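Probable FAD-dependent oxidoreductase PA4991 (Pseudomonas aeruginosa PAO1, PDB 5EZ7) probably works as an FAD-dependent oxidoreductase of the DAO family, binding one FAD per monomer, although its physiological substrate is not known. Local coordinates at residues G67-I72 against R327-F332; R95-A100 against E152-V157. One frame throughout, in Å; residues are numbered along the deposited sequence.

Contact 1. Residues G67-I72 against R327-F332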
loop_
_atom_site.group_PDB
_atom_site.type_symbol
_atom_site.label_atom_id
_atom_site.label_comp_id
_atom_site.label_asym_id
_atom_site.label_seq_id
_atom_site.Cartn_x
_atom_site.Cartn_y
_atom_site.Cartn_z
ATOM N N GLY A 67 -1.298 -2.626 -23.310
ATOM C CA GLY A 67 -1.666 -4.041 -23.074
ATOM C C GLY A 67 -1.578 -4.467 -21.608
ATOM O O GLY A 67 -2.609 -4.656 -20.954
ATOM N N ALA A 68 -0.348 -4.617 -21.103
ATOM C CA ALA A 68 -0.076 -4.810 -19.659
ATOM C C ALA A 68 -0.414 -3.531 -18.876
ATOM O O ALA A 68 -1.139 -3.563 -17.868
ATOM C CB ALA A 68 1.387 -5.201 -19.438
ATOM N N SER A 69 0.082 -2.404 -19.387
ATOM C CA SER A 69 -0.187 -1.071 -18.828
ATOM C C SER A 69 -1.681 -0.631 -18.814
ATOM O O SER A 69 -1.970 0.499 -18.392
ATOM C CB SER A 69 0.684 -0.017 -19.560
ATOM O OG SER A 69 1.003 1.085 -18.728
ATOM N N GLU A 70 -2.617 -1.484 -19.263
ATOM C CA GLU A 70 -4.055 -1.199 -19.107
ATOM C C GLU A 70 -4.478 -1.197 -17.638
ATOM O O GLU A 70 -5.279 -0.347 -17.245
ATOM C CB GLU A 70 -4.963 -2.175 -19.901
ATOM C CG GLU A 70 -6.251 -1.536 -20.451
ATOM C CD GLU A 70 -6.669 -2.073 -21.821
ATOM O OE1 GLU A 70 -7.024 -3.269 -21.906
ATOM O OE2 GLU A 70 -6.652 -1.304 -22.817
ATOM N N ALA A 71 -3.948 -2.134 -16.838
ATOM C CA ALA A 71 -4.460 -2.355 -15.486
ATOM C C ALA A 71 -4.260 -1.114 -14.612
ATOM O O ALA A 71 -5.211 -0.599 -14.041
ATOM C CB ALA A 71 -3.815 -3.576 -14.868
ATOM N N ILE A 72 -3.030 -0.611 -14.564
ATOM C CA ILE A 72 -2.709 0.632 -13.854
ATOM C C ILE A 72 -3.475 1.882 -14.346
ATOM O O ILE A 72 -3.877 2.705 -13.529
ATOM C CB ILE A 72 -1.176 0.902 -13.848
ATOM C CG1 ILE A 72 -0.799 1.993 -12.862
ATOM C CG2 ILE A 72 -0.668 1.299 -15.219
ATOM C CD1 ILE A 72 -0.974 1.572 -11.435
ATOM N N ARG A 327 3.401 -9.740 -15.761
ATOM C CA ARG A 327 3.066 -8.599 -16.611
ATOM C C ARG A 327 3.376 -7.343 -15.793
ATOM O O ARG A 327 2.844 -7.190 -14.694
ATOM C CB ARG A 327 1.583 -8.639 -16.970
ATOM C CG ARG A 327 1.247 -9.682 -18.011
ATOM C CD ARG A 327 -0.211 -9.633 -18.379
ATOM N NE ARG A 327 -0.444 -10.425 -19.583
ATOM C CZ ARG A 327 -1.539 -10.367 -20.349
ATOM N NH1 ARG A 327 -2.556 -9.560 -20.041
ATOM N NH2 ARG A 327 -1.625 -11.138 -21.434
ATOM N N PRO A 328 4.245 -6.451 -16.291
ATOM C CA PRO A 328 4.719 -5.342 -15.455
ATOM C C PRO A 328 3.723 -4.427 -14.684
ATOM O O PRO A 328 3.752 -4.435 -13.435
ATOM C CB PRO A 328 5.598 -4.552 -16.418
ATOM C CG PRO A 328 6.225 -5.626 -17.233
ATOM C CD PRO A 328 5.126 -6.642 -17.462
ATOM N N ASP A 329 2.858 -3.641 -15.331
ATOM C CA ASP A 329 2.012 -2.693 -14.519
ATOM C C ASP A 329 0.751 -3.391 -13.998
ATOM O O ASP A 329 -0.362 -2.891 -14.159
ATOM C CB ASP A 329 1.608 -1.443 -15.321
ATOM C CG ASP A 329 2.809 -0.659 -15.892
ATOM O OD1 ASP A 329 3.798 -0.458 -15.167
ATOM O OD2 ASP A 329 2.742 -0.206 -17.070
ATOM N N ASN A 330 0.948 -4.569 -13.398
ATOM C CA ASN A 330 -0.145 -5.464 -12.926
ATOM C C ASN A 330 0.203 -6.036 -11.578
ATOM O O ASN A 330 1.387 -6.126 -11.208
ATOM C CB ASN A 330 -0.385 -6.639 -13.866
ATOM C CG ASN A 330 -0.823 -6.208 -15.243
ATOM O OD1 ASN A 330 -2.016 -6.204 -15.545
ATOM N ND2 ASN A 330 0.138 -5.837 -16.088
ATOM N N ALA A 331 -0.826 -6.412 -10.832
ATOM C CA ALA A 331 -0.628 -7.188 -9.639
ATOM C C ALA A 331 -0.091 -8.530 -10.096
ATOM O O ALA A 331 -0.247 -8.887 -11.254
ATOM C CB ALA A 331 -1.951 -7.372 -8.907
ATOM N N PHE A 332 0.581 -9.236 -9.198
ATOM C CA PHE A 332 1.058 -10.604 -9.460
ATOM C C PHE A 332 0.316 -11.627 -8.546
ATOM O O PHE A 332 0.181 -11.426 -7.314
ATOM C CB PHE A 332 2.578 -10.670 -9.244
ATOM C CG PHE A 332 3.143 -12.059 -9.342
ATOM C CD1 PHE A 332 3.134 -12.916 -8.245
ATOM C CD2 PHE A 332 3.624 -12.545 -10.557
ATOM C CE1 PHE A 332 3.626 -14.200 -8.375
ATOM C CE2 PHE A 332 4.086 -13.850 -10.680
ATOM C CZ PHE A 332 4.106 -14.666 -9.588
#
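Ser69 holds OG anti to its backbone N (chi1 -151°), and Asp329 holds CG anti to its carbonyl carbon (chi1 -57°). These two rotations bring hydroxyl and carboxylate together, and Ser69 OG donates a hydrogen bond to Asp329 OD2 at 2.7 Å. The hydroxyl reaches OD2 on the anti side, 27° out of the carboxylate plane. The stem of the same aspartate also packs on helix 70-73. Its CB lies 3.6 Å from Ile72 CG2.

Asn330 works beside this pair. Its ND2 makes a weak hydrogen bond to Ala68 O at 3.2 Å and a second weak one to Arg327 O in its own loop. The amide therefore links the backbones of 67-72 and 327-332. The other end of the amide, OD1, sits 3.3 Å from Ala71 CB and accepts a weak hydrogen bond from Arg356 of helix 350-364. Ala68 CB lies 4.2 Å from Arg327 CB.

Asp329 is the centre of an inverse gamma turn in the loop before strand 332-336. The side chain of Ile72 lies about 4 Å from that of Ala348, an FAD-binding residue. The contact thus joins a short helix near the FAD to the loop before strand 332-336. A short hydroxyl-carboxylate bond and weak amide bonds do most of the polar work, with methyl groups packed beside them.

Contact 2. Residues R95-A100 against E152-V157; sequences RLLSEA and EIVFDV
Val154 O takes two backbone amides of the facing chain. Ser98 N donates to Val154 O at 3.2 Å in a nearly straight bond (168°). Leu97 N makes a weak, bent bond to Val154 O at 2.8 Å. Two successive residues of 95-100 therefore sit opposite Val154 alone. Val154 N returns a bond to Ser98 O and completes the hydrogen-bonded antiparallel pair. Farther along, Asp156 N donates to Arg95 O at 3.0 Å.

Leu96 and Phe155 form the non-hydrogen-bonded pair. The Leu96 branch CD2 stands over the centre of the Phe155 ring, 3.6 Å from the centroid. This is a CH-pi contact over one face. The same methyl, Leu96 CD2, touches Ile153 CG2 at 3.4 Å. Trp79 meets the Phe155 ring edge-to-face.

Leu97 packs its CB toward Val154 CG1, and its CG lies beside Asp156 CA. Asp156 OD2 lies over one face of the Arg95 guanidinium, 3.9 Å from Arg95 NE. That salt bridge is long and rests on charge alone. Ser98 OG bonds in plane to a lone pair of Ala100 O at 2.6 Å.

Asp156 occupies the N-cap position before helix 157-168. Strand 153-155 is the middle of a small antiparallel sheet, between 96-98 and the FAD-site strand 52-53, with a classic beta bulge in the 96-98 edge strand.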
loop_
_atom_site.group_PDB
_atom_site.type_symbol
_atom_site.label_atom_id
_atom_site.label_comp_id
_atom_site.label_asym_id
_atom_site.label_seq_id
_atom_site.Cartn_x
_atom_site.Cartn_y
_atom_site.Cartn_z
ATOM N N ARG A 95 -10.466 10.145 3.772
ATOM C CA ARG A 95 -9.745 11.370 3.551
ATOM C C ARG A 95 -8.794 11.218 2.375
ATOM O O ARG A 95 -7.996 10.279 2.328
ATOM C CB ARG A 95 -8.925 11.726 4.789
ATOM C CG ARG A 95 -9.577 12.644 5.831
ATOM C CD ARG A 95 -8.511 13.120 6.858
ATOM N NE ARG A 95 -7.539 14.069 6.277
ATOM C CZ ARG A 95 -6.552 14.714 6.937
ATOM N NH1 ARG A 95 -5.759 15.572 6.275
ATOM N NH2 ARG A 95 -6.329 14.523 8.246
ATOM N N LEU A 96 -8.915 12.129 1.417
ATOM C CA LEU A 96 -7.865 12.385 0.460
ATOM C C LEU A 96 -6.948 13.473 0.995
ATOM O O LEU A 96 -7.409 14.492 1.505
ATOM C CB LEU A 96 -8.450 12.911 -0.834
ATOM C CG LEU A 96 -9.331 12.007 -1.668
ATOM C CD1 LEU A 96 -9.606 12.714 -3.009
ATOM C CD2 LEU A 96 -8.655 10.649 -1.829
ATOM N N LEU A 97 -5.655 13.267 0.872
ATOM C CA LEU A 97 -4.738 14.338 1.150
ATOM C C LEU A 97 -4.825 15.385 0.022
ATOM O O LEU A 97 -4.823 16.581 0.297
ATOM C CB LEU A 97 -3.306 13.803 1.378
ATOM C CG LEU A 97 -3.117 12.976 2.668
ATOM C CD1 LEU A 97 -1.690 12.454 2.800
ATOM C CD2 LEU A 97 -3.500 13.750 3.928
ATOM N N SER A 98 -4.967 14.936 -1.231
ATOM C CA SER A 98 -5.029 15.846 -2.360
ATOM C C SER A 98 -5.869 15.234 -3.429
ATOM O O SER A 98 -5.829 14.025 -3.671
ATOM C CB SER A 98 -3.633 16.105 -2.908
ATOM O OG SER A 98 -3.625 17.101 -3.913
ATOM N N GLU A 99 -6.636 16.086 -4.080
ATOM C CA GLU A 99 -7.525 15.675 -5.160
ATOM C C GLU A 99 -6.751 15.410 -6.443
ATOM O O GLU A 99 -7.326 14.942 -7.416
ATOM C CB GLU A 99 -8.526 16.798 -5.428
ATOM C CG GLU A 99 -9.415 17.133 -4.238
ATOM C CD GLU A 99 -10.846 16.684 -4.434
ATOM O OE1 GLU A 99 -11.055 15.536 -4.886
ATOM O OE2 GLU A 99 -11.766 17.496 -4.160
ATOM N N ALA A 100 -5.471 15.781 -6.455
ATOM C CA ALA A 100 -4.630 15.698 -7.619
ATOM C C ALA A 100 -3.182 15.558 -7.170
ATOM O O ALA A 100 -2.773 16.081 -6.131
ATOM C CB ALA A 100 -4.792 16.939 -8.456
ATOM N N GLU A 152 -4.485 11.370 -11.220
ATOM C CA GLU A 152 -4.005 10.655 -10.049
ATOM C C GLU A 152 -4.433 11.339 -8.737
ATOM O O GLU A 152 -4.613 12.532 -8.694
ATOM C CB GLU A 152 -2.478 10.516 -10.121
ATOM C CG GLU A 152 -1.944 9.756 -11.344
ATOM C CD GLU A 152 -0.425 9.503 -11.297
ATOM O OE1 GLU A 152 0.091 8.814 -12.237
ATOM O OE2 GLU A 152 0.246 9.958 -10.323
ATOM N N ILE A 153 -4.605 10.550 -7.687
ATOM C CA ILE A 153 -5.216 10.984 -6.431
ATOM C C ILE A 153 -4.227 10.654 -5.359
ATOM O O ILE A 153 -3.474 9.668 -5.515
ATOM C CB ILE A 153 -6.427 10.112 -6.014
ATOM C CG1 ILE A 153 -7.371 9.797 -7.152
ATOM C CG2 ILE A 153 -7.234 10.777 -4.910
ATOM C CD1 ILE A 153 -8.236 8.579 -6.844
ATOM N N VAL A 154 -4.277 11.382 -4.241
ATOM C CA VAL A 154 -3.475 11.020 -3.059
ATOM C C VAL A 154 -4.318 10.810 -1.819
ATOM O O VAL A 154 -4.971 11.733 -1.355
ATOM C CB VAL A 154 -2.419 12.074 -2.734
ATOM C CG1 VAL A 154 -1.526 11.591 -1.595
ATOM C CG2 VAL A 154 -1.622 12.401 -3.991
ATOM N N PHE A 155 -4.226 9.597 -1.275
ATOM C CA PHE A 155 -5.074 9.112 -0.193
ATOM C C PHE A 155 -4.338 9.306 1.107
ATOM O O PHE A 155 -3.147 9.172 1.134
ATOM C CB PHE A 155 -5.398 7.600 -0.356
ATOM C CG PHE A 155 -6.703 7.317 -1.048
ATOM C CD1 PHE A 155 -6.830 7.490 -2.408
ATOM C CD2 PHE A 155 -7.816 6.880 -0.340
ATOM C CE1 PHE A 155 -8.047 7.249 -3.070
ATOM C CE2 PHE A 155 -9.034 6.649 -0.993
ATOM C CZ PHE A 155 -9.150 6.853 -2.360
ATOM N N ASP A 156 -5.064 9.619 2.169
ATOM C CA ASP A 156 -4.567 9.485 3.551
ATOM C C ASP A 156 -4.649 7.990 3.883
ATOM O O ASP A 156 -5.738 7.466 4.173
ATOM C CB ASP A 156 -5.444 10.305 4.537
ATOM C CG ASP A 156 -5.021 10.138 6.015
ATOM O OD1 ASP A 156 -3.951 9.541 6.255
ATOM O OD2 ASP A 156 -5.742 10.615 6.938
ATOM N N VAL A 157 -3.513 7.313 3.824
ATOM C CA VAL A 157 -3.477 5.851 3.927
ATOM C C VAL A 157 -3.920 5.325 5.294
ATOM O O VAL A 157 -4.731 4.417 5.358
ATOM C CB VAL A 157 -2.127 5.230 3.498
ATOM C CG1 VAL A 157 -2.159 3.721 3.654
ATOM C CG2 VAL A 157 -1.841 5.560 2.032
#

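Overall arrangement
Contact 2 is nested in the chain loop closed by contact 1, and both lie within the FAD-dependent oxidoreductase region of the chain. They do not touch: their centres are 22 Å apart and their nearest atoms about 7 Å. Both are partly buried, but contact 2 covers more area and has more buried residues. They hold different elements. Contact 1 ties a short helix to a loop, mainly through side-chain polar groups. Contact 2 pairs strands through backbone bonds, with apolar and aromatic packing beside them. Each approaches the cofactor from its own part of the fold, through Ile72 in contact 1 and Val154 in contact 2.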